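PDB 4LIH: gamma-glutamyl-gamma-aminobutyraldehyde dehydrogenase from Burkholderia cenocepacia, which probably oxidises aldehydes, gamma-glutamyl-gamma-aminobutyraldehyde among them, to carboxylic acids with NAD(P)+ as the electron acceptor. Local coordinates for residues P165-W175 with G193-S204. Numbering follows the deposited sequence.
Sequences PVGVVAAVVPW and GNSVVLKPSEKS
Asn194 OD1 takes a nearly straight bond from Gly167 N (2.9 Å, 166° at the hydrogen), lying in the amide's carbonyl plane, and a weak one from Val166 N. With CG beside its own backbone N (chi1 -53°), the amide fits between Pro165 CB and Val169 CG2; its ND2 donates to Ala189 O and Tyr493 O, which fixes the group's rotation. The strands pair in parallel, Val169 bonding through N to Ser195 O (2.7 Å) and through O to Val197 N, which flank its counterpart Val196. On the face carrying Ala171 and Leu198, Leu198 CD1 meets Ala171 CB at 3.8 Å and, past the strand end, Val173 CG2 at 4.0 Å; helix 178-191 packs on Ala171 and Val173. A water joins Pro174 O, Ser201 N and Ser204 OG. Lys203 CD lies over the five-membered ring of Trp175, 3.8 Å from its centroid, while Lys203 NZ forms a salt bridge with Asp353. Ser201 OG, near the ring plane at its edge, accepts from Lys203 N in an ST turn. Strands 157-172 and 195-199, joined through helix 178-191, form a beta-alpha-beta crossover of the Rossmann-like dinucleotide-binding domain; the ladder fades through a weak Val173 N to Lys199 O bond, beyond which water and side-chain contacts join the chains near predicted active-site Glu274.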
# COMPACT_ATOMS: atom_id res chain seq x y z
N PRO A 165 11.16 -14.67 5.80
CA PRO A 165 12.31 -14.48 6.68
C PRO A 165 13.63 -14.90 6.07
O PRO A 165 13.69 -15.88 5.30
CB PRO A 165 11.98 -15.32 7.90
CG PRO A 165 11.00 -16.32 7.42
CD PRO A 165 10.19 -15.65 6.34
N VAL A 166 14.68 -14.16 6.40
CA VAL A 166 16.01 -14.36 5.77
C VAL A 166 16.68 -15.62 6.39
O VAL A 166 17.46 -16.35 5.74
CB VAL A 166 16.83 -13.02 5.83
CG1 VAL A 166 17.29 -12.71 7.23
CG2 VAL A 166 18.01 -12.98 4.88
N GLY A 167 16.34 -15.91 7.63
CA GLY A 167 16.92 -17.08 8.37
C GLY A 167 17.53 -16.72 9.72
O GLY A 167 16.82 -16.53 10.71
N VAL A 168 18.86 -16.73 9.78
CA VAL A 168 19.54 -16.41 11.01
C VAL A 168 20.03 -14.96 11.01
O VAL A 168 20.85 -14.53 10.12
CB VAL A 168 20.74 -17.37 11.29
CG1 VAL A 168 21.49 -16.89 12.51
CG2 VAL A 168 20.28 -18.84 11.46
N VAL A 169 19.56 -14.20 12.01
CA VAL A 169 19.91 -12.77 12.15
C VAL A 169 20.80 -12.56 13.36
O VAL A 169 20.48 -13.03 14.43
CB VAL A 169 18.65 -11.92 12.31
CG1 VAL A 169 18.98 -10.47 12.55
CG2 VAL A 169 17.75 -12.04 11.07
N ALA A 170 21.96 -11.92 13.13
CA ALA A 170 22.85 -11.48 14.19
C ALA A 170 22.54 -10.02 14.45
O ALA A 170 22.40 -9.26 13.51
CB ALA A 170 24.30 -11.69 13.80
N ALA A 171 22.39 -9.66 15.70
CA ALA A 171 22.27 -8.25 16.11
C ALA A 171 23.33 -7.86 17.14
O ALA A 171 23.43 -8.47 18.21
CB ALA A 171 20.90 -8.02 16.67
N VAL A 172 24.12 -6.84 16.82
CA VAL A 172 25.15 -6.31 17.68
C VAL A 172 24.73 -4.89 18.05
O VAL A 172 24.58 -4.04 17.16
CB VAL A 172 26.51 -6.27 16.94
CG1 VAL A 172 27.61 -5.68 17.82
CG2 VAL A 172 26.88 -7.65 16.40
N VAL A 173 24.48 -4.66 19.33
CA VAL A 173 23.91 -3.40 19.76
C VAL A 173 24.75 -2.69 20.80
O VAL A 173 25.59 -3.31 21.43
CB VAL A 173 22.46 -3.62 20.27
CG1 VAL A 173 21.61 -4.18 19.14
CG2 VAL A 173 22.48 -4.58 21.42
N PRO A 174 24.52 -1.37 20.99
CA PRO A 174 25.41 -0.58 21.77
C PRO A 174 24.92 -0.48 23.21
O PRO A 174 23.97 -1.12 23.60
CB PRO A 174 25.36 0.78 21.05
CG PRO A 174 23.99 0.89 20.64
CD PRO A 174 23.41 -0.52 20.49
N TRP A 175 25.65 0.30 23.98
CA TRP A 175 25.43 0.43 25.43
C TRP A 175 24.64 1.65 25.82
O TRP A 175 24.35 1.84 27.02
CB TRP A 175 26.80 0.47 26.15
CG TRP A 175 27.81 1.47 25.53
CD1 TRP A 175 28.83 1.15 24.67
CD2 TRP A 175 27.87 2.89 25.71
NE1 TRP A 175 29.50 2.27 24.30
CE2 TRP A 175 28.95 3.36 24.92
CE3 TRP A 175 27.12 3.81 26.44
CZ2 TRP A 175 29.32 4.71 24.88
CZ3 TRP A 175 27.50 5.17 26.41
CH2 TRP A 175 28.58 5.60 25.62
N GLY A 193 9.84 -14.15 11.75
CA GLY A 193 10.06 -15.62 11.75
C GLY A 193 11.53 -15.99 11.82
O GLY A 193 11.87 -17.17 11.98
N ASN A 194 12.41 -15.01 11.81
CA ASN A 194 13.84 -15.30 12.00
C ASN A 194 14.26 -15.83 13.37
O ASN A 194 13.59 -15.62 14.39
CB ASN A 194 14.67 -14.09 11.65
CG ASN A 194 14.36 -13.55 10.29
OD1 ASN A 194 14.75 -14.13 9.28
ND2 ASN A 194 13.66 -12.41 10.25
N SER A 195 15.38 -16.57 13.37
CA SER A 195 16.16 -16.84 14.57
C SER A 195 17.16 -15.72 14.76
O SER A 195 17.72 -15.16 13.78
CB SER A 195 16.86 -18.17 14.45
OG SER A 195 15.89 -19.17 14.42
N VAL A 196 17.36 -15.37 16.02
CA VAL A 196 18.24 -14.27 16.40
C VAL A 196 19.36 -14.68 17.37
O VAL A 196 19.14 -15.38 18.37
CB VAL A 196 17.42 -13.11 16.99
CG1 VAL A 196 18.31 -11.99 17.56
CG2 VAL A 196 16.50 -12.56 15.91
N VAL A 197 20.56 -14.20 17.04
CA VAL A 197 21.70 -14.20 17.95
C VAL A 197 22.04 -12.74 18.25
O VAL A 197 22.49 -11.97 17.38
CB VAL A 197 22.87 -14.98 17.38
CG1 VAL A 197 23.98 -15.11 18.42
CG2 VAL A 197 22.38 -16.38 16.95
N LEU A 198 21.78 -12.34 19.49
CA LEU A 198 22.04 -11.00 19.95
C LEU A 198 23.36 -10.93 20.75
O LEU A 198 23.60 -11.75 21.64
CB LEU A 198 20.90 -10.51 20.79
CG LEU A 198 20.96 -9.15 21.50
CD1 LEU A 198 20.73 -8.07 20.50
CD2 LEU A 198 19.85 -9.13 22.55
N LYS A 199 24.18 -9.94 20.42
CA LYS A 199 25.46 -9.70 21.07
C LYS A 199 25.37 -8.31 21.67
O LYS A 199 25.57 -7.30 20.98
CB LYS A 199 26.61 -9.81 20.08
CG LYS A 199 27.92 -10.34 20.68
CD LYS A 199 28.50 -9.44 21.77
CE LYS A 199 29.16 -8.22 21.19
NZ LYS A 199 29.73 -7.27 22.18
N PRO A 200 25.04 -8.22 22.96
CA PRO A 200 24.98 -6.94 23.66
C PRO A 200 26.39 -6.38 23.91
O PRO A 200 27.35 -7.13 23.83
CB PRO A 200 24.27 -7.31 24.96
CG PRO A 200 24.69 -8.72 25.21
CD PRO A 200 24.65 -9.34 23.85
N SER A 201 26.51 -5.07 24.13
CA SER A 201 27.83 -4.45 24.41
C SER A 201 28.38 -5.05 25.68
O SER A 201 27.62 -5.32 26.58
CB SER A 201 27.69 -2.91 24.52
OG SER A 201 28.91 -2.30 24.97
N GLU A 202 29.69 -5.31 25.72
CA GLU A 202 30.37 -5.64 26.95
C GLU A 202 30.11 -4.60 28.06
O GLU A 202 30.21 -4.95 29.24
CB GLU A 202 31.87 -5.83 26.73
CG GLU A 202 32.61 -4.57 26.34
CD GLU A 202 32.61 -4.22 24.85
OE1 GLU A 202 31.76 -4.69 23.97
OE2 GLU A 202 33.50 -3.37 24.55
N LYS A 203 29.81 -3.34 27.67
CA LYS A 203 29.47 -2.30 28.60
C LYS A 203 28.02 -2.37 29.13
O LYS A 203 27.67 -1.61 30.04
CB LYS A 203 29.71 -0.92 28.00
CG LYS A 203 31.15 -0.63 27.61
CD LYS A 203 31.38 0.83 27.27
CE LYS A 203 32.39 1.05 26.12
NZ LYS A 203 33.79 0.83 26.54
N SER A 204 27.18 -3.24 28.56
CA SER A 204 25.79 -3.32 29.02
C SER A 204 25.10 -4.64 28.65
O SER A 204 24.20 -4.67 27.84
CB SER A 204 25.00 -2.19 28.36
OG SER A 204 25.13 -2.24 26.96
O HOH W 1 24.10 -3.72 24.64